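Local coordinates for putative aspartate aminotransferase (Thermus thermophilus, PDB 1IUG), which binds pyridoxal 5'-phosphate as a class-V aminotransferase and probably transfers amino groups from aspartate or related amino acids to 2-oxo acids, at residues Phe47-Glu50 and Gly51-Ile55. Sequence-based numbering, arbitrary orientation.
Sequences FRTE and GEVLI
The Phe47 ring meets the Val53 side chain at an oblique angle, through CD1 and CE1. Its CD1 lies 3.9 Å from Val53 CG2. The neighbouring CE1 is 4.0 Å from Val53 CG1. Both methyls lie against the CD1-CE1 bond. Leu164, Leu171 and Ala197 also touch the Phe47 side chain. This local packing spans an alpha-to-beta connection in the large domain of a fold type I aminotransferase. Helix 30-47 ends here, and strand 52-57 begins as the outermost strand of the seven-stranded sheet within this chain. Arg48, with a positive phi of 62°, is the first residue to leave helical geometry.

The turn into the strand is an ST turn. Thr49 OG1 accepts a hydrogen bond from Gly51 N at 2.9 Å, with an N-H...O angle of 159°. OG1 reaches that N-H because it stands anti to the Thr49 backbone N and beside the carbonyl carbon (chi1 -179°). The hydroxyl is also bonded to Glu172 OE2, so two polar partners grip the hydroxyl of this buried residue. The other oxygen of that carboxylate, OE1, accepts from Glu50 N. Glu172 thereby holds the turn at two adjacent residues. A valine in place of Thr49 would probably leave both Gly51 N and Glu172 OE2 without their mate and free the turn to shift. Thr49 CG2 comes 4.5 Å from Val53 CG2, and the Thr49 side chain also touches Leu171.

The turn is close at Gly51, which carries no side chain. A CB built on Gly51 would lie 3.1 Å from Thr49 OG1, a tight approach.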
ATOM      1  N   PHE A  47     -12.407 -15.303  -7.183  1.00 27.10           N
ATOM      2  CA  PHE A  47     -11.396 -15.764  -8.133  1.00 28.18           C
ATOM      3  C   PHE A  47     -11.665 -17.161  -8.700  1.00 30.03           C
ATOM      4  O   PHE A  47     -11.038 -17.558  -9.687  1.00 28.69           O
ATOM      5  CB  PHE A  47     -10.005 -15.745  -7.492  1.00 26.82           C
ATOM      6  CG  PHE A  47      -9.281 -14.436  -7.639  1.00 28.31           C
ATOM      7  CD1 PHE A  47      -9.086 -13.606  -6.537  1.00 26.88           C
ATOM      8  CD2 PHE A  47      -8.759 -14.050  -8.872  1.00 25.80           C
ATOM      9  CE1 PHE A  47      -8.378 -12.415  -6.664  1.00 28.19           C
ATOM     10  CE2 PHE A  47      -8.050 -12.862  -9.007  1.00 23.85           C
ATOM     11  CZ  PHE A  47      -7.859 -12.044  -7.903  1.00 27.18           C
ATOM     12  N   ARG A  48     -12.572 -17.906  -8.067  1.00 30.52           N
ATOM     13  CA  ARG A  48     -12.916 -19.258  -8.514  1.00 32.04           C
ATOM     14  C   ARG A  48     -11.673 -20.135  -8.424  1.00 30.40           C
ATOM     15  O   ARG A  48     -11.156 -20.600  -9.439  1.00 29.36           O
ATOM     16  CB  ARG A  48     -13.397 -19.248  -9.971  1.00 36.84           C
ATOM     17  CG  ARG A  48     -14.659 -18.470 -10.273  1.00 43.18           C
ATOM     18  CD  ARG A  48     -15.868 -18.986  -9.530  1.00 51.10           C
ATOM     19  NE  ARG A  48     -17.101 -18.386 -10.047  1.00 57.31           N
ATOM     20  CZ  ARG A  48     -17.574 -18.568 -11.280  1.00 60.57           C
ATOM     21  NH1 ARG A  48     -16.926 -19.340 -12.150  1.00 60.68           N
ATOM     22  NH2 ARG A  48     -18.702 -17.970 -11.649  1.00 61.74           N
ATOM     23  N   THR A  49     -11.164 -20.314  -7.212  1.00 28.55           N
ATOM     24  CA  THR A  49      -9.980 -21.133  -7.016  1.00 27.83           C
ATOM     25  C   THR A  49     -10.070 -21.949  -5.738  1.00 27.23           C
ATOM     26  O   THR A  49     -10.807 -21.610  -4.819  1.00 26.50           O
ATOM     27  CB  THR A  49      -8.674 -20.282  -6.995  1.00 28.16           C
ATOM     28  OG1 THR A  49      -7.540 -21.147  -6.829  1.00 27.44           O
ATOM     29  CG2 THR A  49      -8.689 -19.276  -5.856  1.00 26.53           C
ATOM     30  N   GLU A  50      -9.345 -23.058  -5.717  1.00 28.33           N
ATOM     31  CA  GLU A  50      -9.299 -23.922  -4.550  1.00 31.34           C
ATOM     32  C   GLU A  50      -8.042 -23.524  -3.779  1.00 29.49           C
ATOM     33  O   GLU A  50      -7.764 -24.051  -2.704  1.00 28.79           O
ATOM     34  CB  GLU A  50      -9.207 -25.387  -4.987  1.00 36.98           C
ATOM     35  CG  GLU A  50      -9.780 -26.378  -3.982  1.00 48.06           C
ATOM     36  CD  GLU A  50     -11.284 -26.235  -3.814  1.00 53.45           C
ATOM     37  OE1 GLU A  50     -12.008 -26.321  -4.832  1.00 56.54           O
ATOM     38  OE2 GLU A  50     -11.739 -26.034  -2.665  1.00 57.20           O
ATOM     39  N   GLY A  51      -7.297 -22.573  -4.346  1.00 27.88           N
ATOM     40  CA  GLY A  51      -6.069 -22.095  -3.738  1.00 28.04           C
ATOM     41  C   GLY A  51      -6.242 -21.011  -2.693  1.00 27.52           C
ATOM     42  O   GLY A  51      -7.241 -20.975  -1.979  1.00 28.28           O
ATOM     43  N   GLU A  52      -5.264 -20.112  -2.613  1.00 28.45           N
ATOM     44  CA  GLU A  52      -5.287 -19.028  -1.633  1.00 27.87           C
ATOM     45  C   GLU A  52      -5.165 -17.658  -2.280  1.00 26.44           C
ATOM     46  O   GLU A  52      -4.530 -17.500  -3.320  1.00 27.74           O
ATOM     47  CB  GLU A  52      -4.131 -19.188  -0.639  1.00 28.29           C
ATOM     48  CG  GLU A  52      -4.079 -20.514   0.109  1.00 30.54           C
ATOM     49  CD  GLU A  52      -5.168 -20.667   1.159  1.00 33.82           C
ATOM     50  OE1 GLU A  52      -5.781 -19.658   1.569  1.00 32.45           O
ATOM     51  OE2 GLU A  52      -5.406 -21.815   1.588  1.00 38.14           O
ATOM     52  N   VAL A  53      -5.790 -16.669  -1.659  1.00 25.11           N
ATOM     53  CA  VAL A  53      -5.715 -15.301  -2.146  1.00 25.31           C
ATOM     54  C   VAL A  53      -5.045 -14.481  -1.050  1.00 25.26           C
ATOM     55  O   VAL A  53      -5.445 -14.538   0.116  1.00 25.49           O
ATOM     56  CB  VAL A  53      -7.107 -14.708  -2.464  1.00 26.16           C
ATOM     57  CG1 VAL A  53      -6.949 -13.315  -3.072  1.00 23.82           C
ATOM     58  CG2 VAL A  53      -7.867 -15.620  -3.425  1.00 23.89           C
ATOM     59  N   LEU A  54      -3.972 -13.787  -1.414  1.00 23.07           N
ATOM     60  CA  LEU A  54      -3.242 -12.958  -0.464  1.00 22.87           C
ATOM     61  C   LEU A  54      -3.584 -11.479  -0.651  1.00 23.56           C
ATOM     62  O   LEU A  54      -3.678 -10.992  -1.781  1.00 23.07           O
ATOM     63  CB  LEU A  54      -1.736 -13.181  -0.620  1.00 21.22           C
ATOM     64  CG  LEU A  54      -1.256 -14.604  -0.313  1.00 22.47           C
ATOM     65  CD1 LEU A  54       0.221 -14.744  -0.629  1.00 23.06           C
ATOM     66  CD2 LEU A  54      -1.535 -14.944   1.143  1.00 20.58           C
ATOM     67  N   ILE A  55      -3.816 -10.792   0.465  1.00 21.96           N
ATOM     68  CA  ILE A  55      -4.139  -9.372   0.462  1.00 21.90           C
ATOM     69  C   ILE A  55      -2.873  -8.571   0.757  1.00 23.82           C
ATOM     70  O   ILE A  55      -2.257  -8.730   1.815  1.00 23.95           O
ATOM     71  CB  ILE A  55      -5.193  -9.036   1.530  1.00 21.99           C
ATOM     72  CG1 ILE A  55      -6.466  -9.855   1.284  1.00 19.78           C
ATOM     73  CG2 ILE A  55      -5.483  -7.536   1.538  1.00 16.43           C
ATOM     74  CD1 ILE A  55      -7.569  -9.580   2.276  1.00 19.59           C
TER